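Local coordinates for protein nucleoporin 53 (Pichia guilliermondii, PDB 3P3D) that probably serves as a structural component of the nuclear pore complex, this piece of it being the RNA recognition motif-type domain, at residues I33-E38 with W64-Y69. Sequence-based numbering, arbitrary orientation.
Sequences ILEDFE and WTKITY
Glu35 grips Thr68 with both carboxylate oxygens. Glu35 OE1 accepts a hydrogen bond, bent to 142° at the hydrogen, from the N-H of Thr68 (N to OE1 2.7 Å), and Glu35 OE2 one from Thr68 OG1 (2.5 Å), each on its syn side. The Glu35 side chain, bent at chi2 (82°), crosses that of Thr68 at about a right angle. One residue back, Leu34 N reaches Thr68 O at 2.8 Å, a nearly straight hydrogen bond, so both backbone polar groups of Thr68 are held by the same loop. Ile33 CD1 meets Ile67 CG2 at 3.7 Å, and Ile33 CG1 lies 3.8 Å from Tyr69 CE1. Farther along the strand, Phe37 CZ and Thr65 CG2 come tip to tip at 3.4 Å, with Lys66 O at the ring edge. Outward, Ile67 and Phe37 rest on helix 20-27, whose Phe27 O also anchors Tyr69 OH. An alanine in place of Glu35 would probably leave the amide and hydroxyl of Thr68 without their acceptor. A buried carboxylate, its charge probably eased by two donors and the nearby but not touching Lys66 ammonium, thus pins the loop after helix 20-27 to strand 64-68 of the RRM sheet.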
loop_
_atom_site.group_PDB
_atom_site.type_symbol
_atom_site.label_atom_id
_atom_site.label_comp_id
_atom_site.label_asym_id
_atom_site.label_seq_id
_atom_site.Cartn_x
_atom_site.Cartn_y
_atom_site.Cartn_z
ATOM N N ILE A 33 7.187 1.727 6.651
ATOM C CA ILE A 33 6.728 2.396 5.447
ATOM C C ILE A 33 7.392 3.786 5.309
ATOM O O ILE A 33 7.524 4.514 6.293
ATOM C CB ILE A 33 5.179 2.459 5.427
ATOM C CG1 ILE A 33 4.620 1.027 5.273
ATOM C CG2 ILE A 33 4.695 3.362 4.287
ATOM C CD1 ILE A 33 3.121 0.907 5.404
ATOM N N LEU A 34 7.812 4.140 4.100
ATOM C CA LEU A 34 8.590 5.391 3.881
ATOM C C LEU A 34 7.706 6.614 3.675
ATOM O O LEU A 34 8.025 7.691 4.159
ATOM C CB LEU A 34 9.540 5.285 2.684
ATOM C CG LEU A 34 10.780 4.400 2.810
ATOM C CD1 LEU A 34 11.699 4.755 1.659
ATOM C CD2 LEU A 34 11.519 4.562 4.136
ATOM N N GLU A 35 6.602 6.451 2.956
ATOM C CA GLU A 35 5.619 7.502 2.868
ATOM C C GLU A 35 5.257 7.971 4.276
ATOM O O GLU A 35 5.252 7.165 5.223
ATOM C CB GLU A 35 4.362 7.012 2.145
ATOM C CG GLU A 35 4.489 6.848 0.644
ATOM C CD GLU A 35 5.129 5.534 0.199
ATOM O OE1 GLU A 35 5.425 4.673 1.063
ATOM O OE2 GLU A 35 5.359 5.371 -1.026
ATOM N N ASP A 36 4.953 9.266 4.399
ATOM C CA ASP A 36 4.496 9.897 5.651
ATOM C C ASP A 36 2.964 9.919 5.758
ATOM O O ASP A 36 2.359 11.004 5.817
ATOM C CB ASP A 36 5.034 11.339 5.763
ATOM C CG ASP A 36 4.636 12.041 7.095
ATOM O OD1 ASP A 36 4.397 11.354 8.135
ATOM O OD2 ASP A 36 4.565 13.300 7.101
ATOM N N PHE A 37 2.330 8.739 5.793
ATOM C CA PHE A 37 0.874 8.677 5.995
ATOM C C PHE A 37 0.555 9.076 7.436
ATOM O O PHE A 37 1.271 8.701 8.374
ATOM C CB PHE A 37 0.302 7.279 5.703
ATOM C CG PHE A 37 0.470 6.840 4.282
ATOM C CD1 PHE A 37 -0.274 7.417 3.275
ATOM C CD2 PHE A 37 1.383 5.857 3.946
ATOM C CE1 PHE A 37 -0.110 7.019 1.960
ATOM C CE2 PHE A 37 1.545 5.454 2.642
ATOM C CZ PHE A 37 0.797 6.036 1.649
ATOM N N GLU A 38 -0.524 9.832 7.589
ATOM C CA GLU A 38 -0.976 10.309 8.882
ATOM C C GLU A 38 -1.140 9.175 9.898
ATOM O O GLU A 38 -0.742 9.304 11.039
ATOM C CB GLU A 38 -2.298 11.086 8.725
ATOM N N TRP A 64 -6.748 2.998 -4.227
ATOM C CA TRP A 64 -5.388 2.480 -4.416
ATOM C C TRP A 64 -4.333 3.367 -3.784
ATOM O O TRP A 64 -4.498 4.570 -3.725
ATOM C CB TRP A 64 -5.068 2.235 -5.906
ATOM C CG TRP A 64 -4.844 3.475 -6.723
ATOM C CD1 TRP A 64 -5.785 4.182 -7.434
ATOM C CD2 TRP A 64 -3.600 4.156 -6.922
ATOM N NE1 TRP A 64 -5.200 5.254 -8.054
ATOM C CE2 TRP A 64 -3.860 5.264 -7.761
ATOM C CE3 TRP A 64 -2.287 3.933 -6.480
ATOM C CZ2 TRP A 64 -2.856 6.157 -8.159
ATOM C CZ3 TRP A 64 -1.290 4.812 -6.879
ATOM C CH2 TRP A 64 -1.579 5.912 -7.708
ATOM N N THR A 65 -3.258 2.760 -3.291
ATOM C CA THR A 65 -2.130 3.527 -2.790
ATOM C C THR A 65 -0.853 2.850 -3.167
ATOM O O THR A 65 -0.774 1.636 -3.217
ATOM C CB THR A 65 -2.070 3.629 -1.243
ATOM O OG1 THR A 65 -3.372 3.863 -0.699
ATOM C CG2 THR A 65 -1.134 4.754 -0.844
ATOM N N LYS A 66 0.169 3.646 -3.378
ATOM C CA LYS A 66 1.500 3.115 -3.448
ATOM C C LYS A 66 1.997 3.105 -2.036
ATOM O O LYS A 66 1.638 3.984 -1.249
ATOM C CB LYS A 66 2.351 3.991 -4.343
ATOM C CG LYS A 66 3.808 3.628 -4.477
ATOM C CD LYS A 66 4.452 4.710 -5.371
ATOM C CE LYS A 66 5.921 4.892 -5.138
ATOM N NZ LYS A 66 6.624 3.727 -5.732
ATOM N N ILE A 67 2.777 2.074 -1.705
ATOM C CA ILE A 67 3.427 1.954 -0.396
ATOM C C ILE A 67 4.864 1.550 -0.656
ATOM O O ILE A 67 5.108 0.660 -1.432
ATOM C CB ILE A 67 2.778 0.836 0.457
ATOM C CG1 ILE A 67 1.288 1.096 0.687
ATOM C CG2 ILE A 67 3.518 0.652 1.756
ATOM C CD1 ILE A 67 0.652 0.025 1.584
ATOM N N THR A 68 5.810 2.180 0.014
ATOM C CA THR A 68 7.203 1.937 -0.252
ATOM C C THR A 68 7.855 1.539 1.054
ATOM O O THR A 68 7.745 2.262 2.050
ATOM C CB THR A 68 7.864 3.207 -0.856
ATOM O OG1 THR A 68 7.029 3.687 -1.916
ATOM C CG2 THR A 68 9.287 2.920 -1.428
ATOM N N TYR A 69 8.531 0.387 1.036
ATOM C CA TYR A 69 9.279 -0.129 2.171
ATOM C C TYR A 69 10.811 0.192 2.096
ATOM O O TYR A 69 11.250 0.757 1.117
ATOM C CB TYR A 69 9.061 -1.647 2.223
ATOM C CG TYR A 69 7.629 -2.052 2.475
ATOM C CD1 TYR A 69 7.087 -2.007 3.761
ATOM C CD2 TYR A 69 6.807 -2.487 1.431
ATOM C CE1 TYR A 69 5.768 -2.389 3.998
ATOM C CE2 TYR A 69 5.501 -2.885 1.669
ATOM C CZ TYR A 69 4.989 -2.824 2.953
ATOM O OH TYR A 69 3.675 -3.169 3.169
#